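Side-chain contacts in uncharacterized protein (PDB 4Q88), which is functionally uncharacterised but, as a member of glycoside hydrolase family 88, is probably a carbohydrate-cleaving hydrolase: residues W208-G211 with D212-F216; Q241-A244 with K245-A249; D294-S297 with P298-E301. All coordinates share one frame; numbering follows the deposited sequence.

Interaction 1 (W208-G211 with D212-F216); sequences WSRG and DGWAF
Arg210 carries its CG opposite the backbone N (chi1 167°), while Trp214, one turn later, has CG beside its own N (chi1 -70°), and these two torsions lay the side chains next to each other, pointing the same way. The aliphatic part of the arginine does the touching: Arg210 CG comes 3.4 Å from Trp214 NE1, and CD runs on along NE1, CE2 and CZ2 of the indole. A bend at chi3 then carries the guanidinium off the ring, the two planes standing 59° apart. One water bridges the two side chains, accepting from Arg210 NE at 3.0 Å and, in the plane of the indole at its edge, from Trp214 NE1 at 3.1 Å. The outer nitrogens of the guanidinium are tied to Ser273 OG and to the carbonyls of Gln322 and Pro323, which fixes its rotation. Trp208 lies across the start of the turn, with Arg210 CB and Gly211 N over one face of its indole, toward the rim, and its NE1 bonded to Gln322 OE1. Trp208 O accepts Asp212 N at 3.0 Å, and Asp212 OD1 is hydrogen-bonded to Tyr187 N. This is the buried N-terminus of helix 209-225, with Trp208 at the N-cap and the Arg210-Trp214 pair one turn apart (i, i+4), within what the clan assignment suggests is an (alpha/alpha)6 barrel.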
ATOM      1  N   TRP A 208      -9.448   2.217 -10.927  1.00 14.62           N
ATOM      2  CA  TRP A 208      -8.352   3.123 -10.615  1.00 15.94           C
ATOM      3  C   TRP A 208      -7.086   2.374 -10.313  1.00 14.87           C
ATOM      4  O   TRP A 208      -7.064   1.556  -9.380  1.00 14.95           O
ATOM      5  CB  TRP A 208      -8.737   4.009  -9.442  1.00 17.13           C
ATOM      6  CG  TRP A 208      -7.763   5.046  -9.053  1.00 18.99           C
ATOM      7  CD1 TRP A 208      -7.054   5.856  -9.881  1.00 21.15           C
ATOM      8  CD2 TRP A 208      -7.462   5.468  -7.723  1.00 19.59           C
ATOM      9  NE1 TRP A 208      -6.276   6.736  -9.132  1.00 21.30           N
ATOM     10  CE2 TRP A 208      -6.521   6.506  -7.810  1.00 22.07           C
ATOM     11  CE3 TRP A 208      -7.865   5.023  -6.447  1.00 20.59           C
ATOM     12  CZ2 TRP A 208      -6.023   7.177  -6.674  1.00 22.78           C
ATOM     13  CZ3 TRP A 208      -7.306   5.660  -5.304  1.00 24.12           C
ATOM     14  CH2 TRP A 208      -6.385   6.704  -5.444  1.00 23.38           C
ATOM     15  N   SER A 209      -5.992   2.728 -10.987  1.00 15.30           N
ATOM     16  CA  SER A 209      -4.696   2.052 -10.810  1.00 15.81           C
ATOM     17  C   SER A 209      -4.143   2.109  -9.407  1.00 14.89           C
ATOM     18  O   SER A 209      -3.841   1.037  -8.829  1.00 16.14           O
ATOM     19  CB  SER A 209      -3.612   2.654 -11.753  1.00 16.39           C
ATOM     20  OG  SER A 209      -2.346   2.022 -11.585  1.00 18.59           O
ATOM     21  N   ARG A 210      -3.980   3.290  -8.812  1.00 15.54           N
ATOM     22  CA  ARG A 210      -3.382   3.320  -7.452  1.00 15.30           C
ATOM     23  C   ARG A 210      -4.309   2.535  -6.500  1.00 14.54           C
ATOM     24  O   ARG A 210      -3.822   1.806  -5.625  1.00 14.88           O
ATOM     25  CB  ARG A 210      -3.135   4.763  -6.972  1.00 16.50           C
ATOM     26  CG  ARG A 210      -2.843   4.770  -5.531  1.00 17.45           C
ATOM     27  CD  ARG A 210      -2.092   5.997  -5.067  1.00 18.53           C
ATOM     28  NE  ARG A 210      -2.867   7.226  -5.046  1.00 18.97           N
ATOM     29  CZ  ARG A 210      -2.529   8.347  -5.682  1.00 19.22           C
ATOM     30  NH1 ARG A 210      -3.278   9.454  -5.510  1.00 20.65           N
ATOM     31  NH2 ARG A 210      -1.476   8.396  -6.472  1.00 19.51           N
ATOM     32  N   GLY A 211      -5.624   2.590  -6.698  1.00 14.43           N
ATOM     33  CA  GLY A 211      -6.592   1.830  -5.857  1.00 13.12           C
ATOM     34  C   GLY A 211      -6.300   0.322  -5.886  1.00 14.27           C
ATOM     35  O   GLY A 211      -6.196  -0.362  -4.844  1.00 16.67           O
ATOM     36  N   ASP A 212      -6.225  -0.232  -7.080  1.00 14.45           N
ATOM     37  CA  ASP A 212      -5.895  -1.622  -7.245  1.00 16.61           C
ATOM     38  C   ASP A 212      -4.471  -1.946  -6.843  1.00 15.00           C
ATOM     39  O   ASP A 212      -4.224  -3.076  -6.307  1.00 16.33           O
ATOM     40  CB  ASP A 212      -6.235  -2.151  -8.622  1.00 16.06           C
ATOM     41  CG  ASP A 212      -7.699  -2.407  -8.771  1.00 18.13           C
ATOM     42  OD1 ASP A 212      -8.124  -3.447  -8.279  1.00 16.41           O
ATOM     43  OD2 ASP A 212      -8.456  -1.489  -9.236  1.00 17.23           O
ATOM     44  N   GLY A 213      -3.563  -0.996  -6.991  1.00 14.83           N
ATOM     45  CA  GLY A 213      -2.202  -1.155  -6.424  1.00 16.37           C
ATOM     46  C   GLY A 213      -2.233  -1.349  -4.920  1.00 16.38           C
ATOM     47  O   GLY A 213      -1.573  -2.243  -4.380  1.00 14.83           O
ATOM     48  N   TRP A 214      -2.986  -0.482  -4.233  1.00 16.16           N
ATOM     49  CA  TRP A 214      -3.106  -0.627  -2.778  1.00 17.63           C
ATOM     50  C   TRP A 214      -3.596  -2.050  -2.432  1.00 17.94           C
ATOM     51  O   TRP A 214      -3.016  -2.749  -1.570  1.00 17.80           O
ATOM     52  CB  TRP A 214      -4.088   0.400  -2.197  1.00 17.57           C
ATOM     53  CG  TRP A 214      -3.664   1.833  -2.183  1.00 18.55           C
ATOM     54  CD1 TRP A 214      -4.427   2.891  -2.602  1.00 18.51           C
ATOM     55  CD2 TRP A 214      -2.436   2.410  -1.691  1.00 16.54           C
ATOM     56  NE1 TRP A 214      -3.770   4.044  -2.377  1.00 18.17           N
ATOM     57  CE2 TRP A 214      -2.527   3.784  -1.882  1.00 18.65           C
ATOM     58  CE3 TRP A 214      -1.264   1.898  -1.148  1.00 18.02           C
ATOM     59  CZ2 TRP A 214      -1.514   4.648  -1.530  1.00 18.10           C
ATOM     60  CZ3 TRP A 214      -0.246   2.780  -0.820  1.00 19.03           C
ATOM     61  CH2 TRP A 214      -0.394   4.126  -0.995  1.00 18.63           C
ATOM     62  N   ALA A 215      -4.635  -2.521  -3.133  1.00 15.80           N
ATOM     63  CA  ALA A 215      -5.220  -3.799  -2.832  1.00 16.44           C
ATOM     64  C   ALA A 215      -4.246  -4.954  -3.073  1.00 15.51           C
ATOM     65  O   ALA A 215      -4.084  -5.845  -2.213  1.00 16.32           O
ATOM     66  CB  ALA A 215      -6.517  -4.027  -3.649  1.00 15.99           C
ATOM     67  N   PHE A 216      -3.577  -4.931  -4.225  1.00 15.07           N
ATOM     68  CA  PHE A 216      -2.654  -6.004  -4.616  1.00 15.46           C
ATOM     69  C   PHE A 216      -1.437  -6.053  -3.666  1.00 16.08           C
ATOM     70  O   PHE A 216      -1.068  -7.162  -3.202  1.00 16.33           O
ATOM     71  CB  PHE A 216      -2.204  -5.768  -6.046  1.00 15.52           C
ATOM     72  CG  PHE A 216      -1.434  -6.878  -6.670  1.00 15.23           C
ATOM     73  CD1 PHE A 216      -1.963  -8.128  -6.833  1.00 15.66           C
ATOM     74  CD2 PHE A 216      -0.199  -6.599  -7.277  1.00 16.18           C
ATOM     75  CE1 PHE A 216      -1.246  -9.139  -7.442  1.00 15.72           C
ATOM     76  CE2 PHE A 216       0.488  -7.597  -7.942  1.00 17.21           C
ATOM     77  CZ  PHE A 216      -0.027  -8.862  -8.048  1.00 17.08           C
TER
HETATM   78  O   HOH W   1      -4.543   7.028  -2.554  1.00 24.37           O

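Interaction 2 (Q241-A244 with K245-A249); sequences QTMA and KSIAA
Ile247 folds back over the carbonyl of Met243 one turn earlier, and this is the tight part of the contact. With CG1 anti to its own carbonyl carbon (chi1 -65°), the isoleucine sets CG1 only 3.1 Å from Met243 O, the same oxygen that accepts Ile247 N at 2.8 Å. CD1 continues past that oxygen to the selenomethionine side chain, meeting both ends of it: Met243 CB is 4.1 Å from Ile247 CD1, and CE, brought round by a bend at chi3, is equally near. The two chains cross at a slant rather than lying alongside. Cut back to an alanine, Ile247 would probably leave a gap beside the selenomethionine, its methyl end freer to turn, since the CG1-CD1 arm that meets Met243 would be gone.

The other side of the helix is looser. Lys245 reaches outward in a fully extended chain, and what it gives the contact is mainly its backbone: Lys245 N bonds Gln241 O at 3.2 Å. Ser246 N donates to Thr242 O at 3.1 Å, while in the conformer given the serine OG is hydrogen-bonded to Val184 O. Gln241 and Thr242 likewise send their polar ends to backbone carbonyls, those of Leu290 and Thr238. Between the two sides, Ala244 and Ala248 present only methyls, with Ala248 N bonded to Ala244 O at 2.9 Å.

Tyr296 of helix 293-311 packs on Ala244, Lys245 and Ala248. Met243, Ala244 and Ile247 pack on Phe216 of helix 209-225, Phe278 and Phe282 of helix 272-287 cover Ile247, and Leu186 of strand 186-187 touches Ser246 and Ile247.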
ATOM      1  N   GLN A 241      -3.601 -14.257  -6.769  1.00 17.32           N
ATOM      2  CA  GLN A 241      -3.254 -14.837  -8.051  1.00 19.04           C
ATOM      3  C   GLN A 241      -4.164 -14.354  -9.183  1.00 17.46           C
ATOM      4  O   GLN A 241      -3.698 -14.122 -10.307  1.00 17.56           O
ATOM      5  CB  GLN A 241      -3.263 -16.347  -7.970  1.00 19.97           C
ATOM      6  CG  GLN A 241      -2.118 -16.863  -7.113  1.00 20.40           C
ATOM      7  CD  GLN A 241      -2.239 -18.358  -6.847  1.00 22.24           C
ATOM      8  OE1 GLN A 241      -3.382 -18.930  -6.779  1.00 22.38           O
ATOM      9  NE2 GLN A 241      -1.096 -18.999  -6.622  1.00 22.87           N
ATOM     10  N   THR A 242      -5.460 -14.242  -8.895  1.00 17.96           N
ATOM     11  CA  THR A 242      -6.401 -13.720  -9.912  1.00 17.31           C
ATOM     12  C   THR A 242      -6.154 -12.279 -10.246  1.00 17.25           C
ATOM     13  O   THR A 242      -6.186 -11.884 -11.420  1.00 18.11           O
ATOM     14  CB  THR A 242      -7.811 -13.873  -9.386  1.00 18.28           C
ATOM     15  OG1 THR A 242      -8.068 -15.252  -9.087  1.00 20.44           O
ATOM     16  CG2 THR A 242      -8.816 -13.380 -10.389  1.00 19.28           C
HETATM   17  N   MSE A 243      -5.895 -11.439  -9.228  1.00 16.49           N
HETATM   18  CA  MSE A 243      -5.563 -10.065  -9.503  1.00 15.59           C
HETATM   19  C   MSE A 243      -4.292  -9.956 -10.295  1.00 16.53           C
HETATM   20  O   MSE A 243      -4.173  -9.138 -11.202  1.00 16.09           O
HETATM   21  CB  MSE A 243      -5.369  -9.228  -8.210  1.00 15.50           C
HETATM   22  CG  MSE A 243      -6.624  -9.113  -7.374  1.00 15.31           C
HETATM   23 SE   MSE A 243      -6.289  -7.780  -5.961  0.70 19.26          SE
HETATM   24  CE  MSE A 243      -6.186  -6.156  -7.080  1.00 17.96           C
ATOM     25  N   ALA A 244      -3.314 -10.809 -10.003  1.00 16.13           N
ATOM     26  CA  ALA A 244      -2.051 -10.766 -10.740  1.00 16.94           C
ATOM     27  C   ALA A 244      -2.279 -10.944 -12.247  1.00 16.60           C
ATOM     28  O   ALA A 244      -1.696 -10.214 -13.083  1.00 16.95           O
ATOM     29  CB  ALA A 244      -1.075 -11.858 -10.239  1.00 18.80           C
ATOM     30  N   LYS A 245      -3.119 -11.891 -12.579  1.00 17.26           N
ATOM     31  CA  LYS A 245      -3.412 -12.167 -13.957  1.00 18.06           C
ATOM     32  C   LYS A 245      -4.164 -10.933 -14.609  1.00 18.02           C
ATOM     33  O   LYS A 245      -3.839 -10.522 -15.765  1.00 16.97           O
ATOM     34  CB  LYS A 245      -4.246 -13.412 -14.066  1.00 20.22           C
ATOM     35  CG  LYS A 245      -4.425 -13.861 -15.494  1.00 26.13           C
ATOM     36  CD  LYS A 245      -4.964 -15.276 -15.594  1.00 31.87           C
ATOM     37  CE  LYS A 245      -4.993 -15.706 -17.057  1.00 37.89           C
ATOM     38  NZ  LYS A 245      -5.727 -16.997 -17.214  1.00 40.51           N
ATOM     39  N   SER A 246      -5.172 -10.403 -13.915  1.00 16.78           N
ATOM     40  CA  SER A 246      -5.929  -9.264 -14.467  0.60 17.16           C
ATOM     41  C   SER A 246      -5.075  -8.007 -14.615  1.00 18.08           C
ATOM     42  O   SER A 246      -5.196  -7.203 -15.614  1.00 18.73           O
ATOM     43  CB  SER A 246      -7.135  -9.018 -13.599  0.60 17.46           C
ATOM     44  OG  SER A 246      -7.943 -10.173 -13.586  0.60 18.31           O
ATOM     45  N   ILE A 247      -4.237  -7.789 -13.620  1.00 17.07           N
ATOM     46  CA  ILE A 247      -3.328  -6.633 -13.653  1.00 18.09           C
ATOM     47  C   ILE A 247      -2.323  -6.821 -14.812  1.00 17.93           C
ATOM     48  O   ILE A 247      -2.049  -5.893 -15.588  1.00 17.46           O
ATOM     49  CB  ILE A 247      -2.637  -6.428 -12.309  1.00 16.98           C
ATOM     50  CG1 ILE A 247      -3.643  -6.049 -11.219  1.00 17.08           C
ATOM     51  CG2 ILE A 247      -1.514  -5.430 -12.449  1.00 17.51           C
ATOM     52  CD1 ILE A 247      -3.089  -6.254  -9.813  1.00 17.64           C
ATOM     53  N   ALA A 248      -1.706  -7.995 -14.904  1.00 17.45           N
ATOM     54  CA  ALA A 248      -0.746  -8.216 -15.974  1.00 17.96           C
ATOM     55  C   ALA A 248      -1.302  -7.894 -17.384  1.00 19.13           C
ATOM     56  O   ALA A 248      -0.638  -7.238 -18.232  1.00 20.01           O
ATOM     57  CB  ALA A 248      -0.195  -9.630 -15.910  1.00 18.27           C
ATOM     58  N   ALA A 249      -2.544  -8.292 -17.583  1.00 19.41           N
ATOM     59  CA  ALA A 249      -3.229  -8.171 -18.839  1.00 20.75           C
ATOM     60  C   ALA A 249      -3.461  -6.732 -19.216  1.00 22.07           C
ATOM     61  O   ALA A 249      -3.681  -6.445 -20.414  1.00 23.43           O
ATOM     62  CB  ALA A 249      -4.566  -8.921 -18.782  1.00 21.39           C
TER

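Interaction 3 (D294-S297 with P298-E301); sequences DIYS and PIVE
Pro298 CD sits 3.2 Å from Asp294 O and 3.4 Å from Ile295 O, filling the place where an amide hydrogen would otherwise complete the turn. Proline has no N-H to give, and Ile299 N makes no i to i+4 bond to Ile295 O, so the regular ladder is interrupted. It resumes with Val300 N to Tyr296 O at 3.1 Å and Glu301 N to Ser297 O at 2.9 Å. Around Ser297 O the side chains crowd in: Val300 CG2 approaches to 3.2 Å, and Glu301 CG, beside its own backbone N (chi1 -67°), to the same distance. Tyr296 and Ile299 meet more loosely, ring atom CD1 lying 4.3 Å from Ile299 CG1, while Ile295 CG2 lies over one face of the ring, toward its rim.

This is a proline kink inside helix 293-311, one of the long helices that make up most of this largely helical chain. Further out, Ser297 OG bonds Ala293 O, back along the same helix. The carboxylate of Glu301, swung by the bend at chi2, forms a salt bridge through OE2 with Arg354 NH1 of helix 341-358, whose Phe357 also touches Ser297 and Glu301. Phe282 of helix 272-287 packs against Ile299 and Val300, and Gln251 NE2 bonds the carbonyl oxygen of Ile299.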
ATOM      1  N   ASP A 294       8.179 -17.624 -14.975  1.00 28.73           N
ATOM      2  CA  ASP A 294       8.310 -17.454 -16.395  1.00 29.38           C
ATOM      3  C   ASP A 294       7.182 -16.556 -16.943  1.00 28.09           C
ATOM      4  O   ASP A 294       7.421 -15.725 -17.802  1.00 28.66           O
ATOM      5  CB  ASP A 294       8.296 -18.817 -17.085  1.00 33.02           C
ATOM      6  CG  ASP A 294       9.535 -19.650 -16.754  1.00 38.53           C
ATOM      7  OD1 ASP A 294      10.637 -19.071 -16.561  1.00 40.80           O
ATOM      8  OD2 ASP A 294       9.394 -20.884 -16.685  1.00 48.89           O
ATOM      9  N   ILE A 295       5.977 -16.713 -16.419  1.00 28.73           N
ATOM     10  CA  ILE A 295       4.844 -15.905 -16.864  1.00 28.01           C
ATOM     11  C   ILE A 295       4.999 -14.447 -16.417  1.00 25.88           C
ATOM     12  O   ILE A 295       4.820 -13.528 -17.208  1.00 29.50           O
ATOM     13  CB  ILE A 295       3.519 -16.485 -16.333  1.00 28.99           C
ATOM     14  CG1 ILE A 295       3.240 -17.800 -17.051  1.00 33.48           C
ATOM     15  CG2 ILE A 295       2.378 -15.466 -16.523  1.00 30.66           C
ATOM     16  CD1 ILE A 295       2.090 -18.579 -16.450  1.00 35.65           C
ATOM     17  N   TYR A 296       5.351 -14.237 -15.170  1.00 23.84           N
ATOM     18  CA  TYR A 296       5.344 -12.881 -14.612  1.00 23.99           C
ATOM     19  C   TYR A 296       6.666 -12.155 -14.675  1.00 27.13           C
ATOM     20  O   TYR A 296       6.675 -10.959 -14.469  1.00 25.31           O
ATOM     21  CB  TYR A 296       4.775 -12.848 -13.209  1.00 23.29           C
ATOM     22  CG  TYR A 296       3.306 -13.192 -13.233  1.00 23.38           C
ATOM     23  CD1 TYR A 296       2.368 -12.256 -13.652  1.00 21.61           C
ATOM     24  CD2 TYR A 296       2.865 -14.448 -12.917  1.00 23.66           C
ATOM     25  CE1 TYR A 296       1.025 -12.583 -13.756  1.00 23.42           C
ATOM     26  CE2 TYR A 296       1.523 -14.778 -12.980  1.00 23.56           C
ATOM     27  CZ  TYR A 296       0.606 -13.821 -13.425  1.00 23.68           C
ATOM     28  OH  TYR A 296      -0.702 -14.155 -13.466  1.00 23.93           O
ATOM     29  N   SER A 297       7.782 -12.853 -14.919  1.00 29.40           N
ATOM     30  CA  SER A 297       9.088 -12.136 -14.963  1.00 31.65           C
ATOM     31  C   SER A 297       9.132 -11.064 -16.117  1.00 29.67           C
ATOM     32  O   SER A 297       9.589  -9.984 -15.905  1.00 29.83           O
ATOM     33  CB  SER A 297      10.317 -13.106 -14.865  1.00 32.72           C
ATOM     34  OG  SER A 297      10.427 -13.774 -13.584  1.00 32.01           O
ATOM     35  N   PRO A 298       8.550 -11.301 -17.288  1.00 29.09           N
ATOM     36  CA  PRO A 298       8.462 -10.242 -18.310  1.00 29.38           C
ATOM     37  C   PRO A 298       7.667  -8.981 -17.900  1.00 28.35           C
ATOM     38  O   PRO A 298       7.985  -7.843 -18.292  1.00 25.96           O
ATOM     39  CB  PRO A 298       7.757 -10.924 -19.478  1.00 31.34           C
ATOM     40  CG  PRO A 298       7.965 -12.381 -19.247  1.00 33.27           C
ATOM     41  CD  PRO A 298       8.046 -12.593 -17.779  1.00 35.11           C
ATOM     42  N   ILE A 299       6.615  -9.197 -17.126  1.00 25.02           N
ATOM     43  CA  ILE A 299       5.805  -8.077 -16.611  1.00 23.45           C
ATOM     44  C   ILE A 299       6.677  -7.231 -15.665  1.00 22.11           C
ATOM     45  O   ILE A 299       6.685  -5.984 -15.735  1.00 19.78           O
ATOM     46  CB  ILE A 299       4.561  -8.619 -15.842  1.00 23.87           C
ATOM     47  CG1 ILE A 299       3.753  -9.544 -16.724  1.00 23.98           C
ATOM     48  CG2 ILE A 299       3.717  -7.506 -15.244  1.00 24.24           C
ATOM     49  CD1 ILE A 299       3.170  -8.952 -17.980  1.00 24.59           C
ATOM     50  N   VAL A 300       7.386  -7.903 -14.748  1.00 20.48           N
ATOM     51  CA  VAL A 300       8.199  -7.185 -13.790  1.00 22.50           C
ATOM     52  C   VAL A 300       9.398  -6.527 -14.475  1.00 22.16           C
ATOM     53  O   VAL A 300       9.811  -5.449 -14.062  1.00 21.22           O
ATOM     54  CB  VAL A 300       8.684  -7.997 -12.545  1.00 24.27           C
ATOM     55  CG1 VAL A 300       7.513  -8.541 -11.764  1.00 26.86           C
ATOM     56  CG2 VAL A 300       9.646  -9.102 -12.838  1.00 28.90           C
ATOM     57  N   GLU A 301       9.942  -7.140 -15.513  1.00 22.16           N
ATOM     58  CA  GLU A 301      11.103  -6.499 -16.183  1.00 24.27           C
ATOM     59  C   GLU A 301      10.671  -5.162 -16.818  1.00 22.76           C
ATOM     60  O   GLU A 301      11.351  -4.159 -16.659  1.00 22.99           O
ATOM     61  CB  GLU A 301      11.748  -7.404 -17.232  1.00 26.33           C
ATOM     62  CG  GLU A 301      12.427  -8.644 -16.637  1.00 28.81           C
ATOM     63  CD  GLU A 301      13.443  -8.357 -15.550  1.00 31.01           C
ATOM     64  OE1 GLU A 301      14.213  -7.376 -15.676  1.00 30.77           O
ATOM     65  OE2 GLU A 301      13.481  -9.120 -14.547  1.00 33.93           O
TER

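Interaction 2 stands in the middle: its centre is about 12 Å from each of the other two, while the centres of interactions 1 and 3 lie about 19 Å apart, their nearest atoms about 7 Å. Phe216 bridges the first pair, its CG 3.6 Å from Ile247 CD1, and Asp212 OD1 rests 3.5 Å from Met243 CE. Tyr296 bridges the second, its OH 3.4 Å from Lys245 CA, with Ile299 CD1 packing on Ala248 CB. The series runs outward, the centres lying about 8, 17 and 21 Å from the centre of the chain. A 1,2-ethanediol, probably from the crystallisation liquor, lies about 4 Å from the side chain of Gln241.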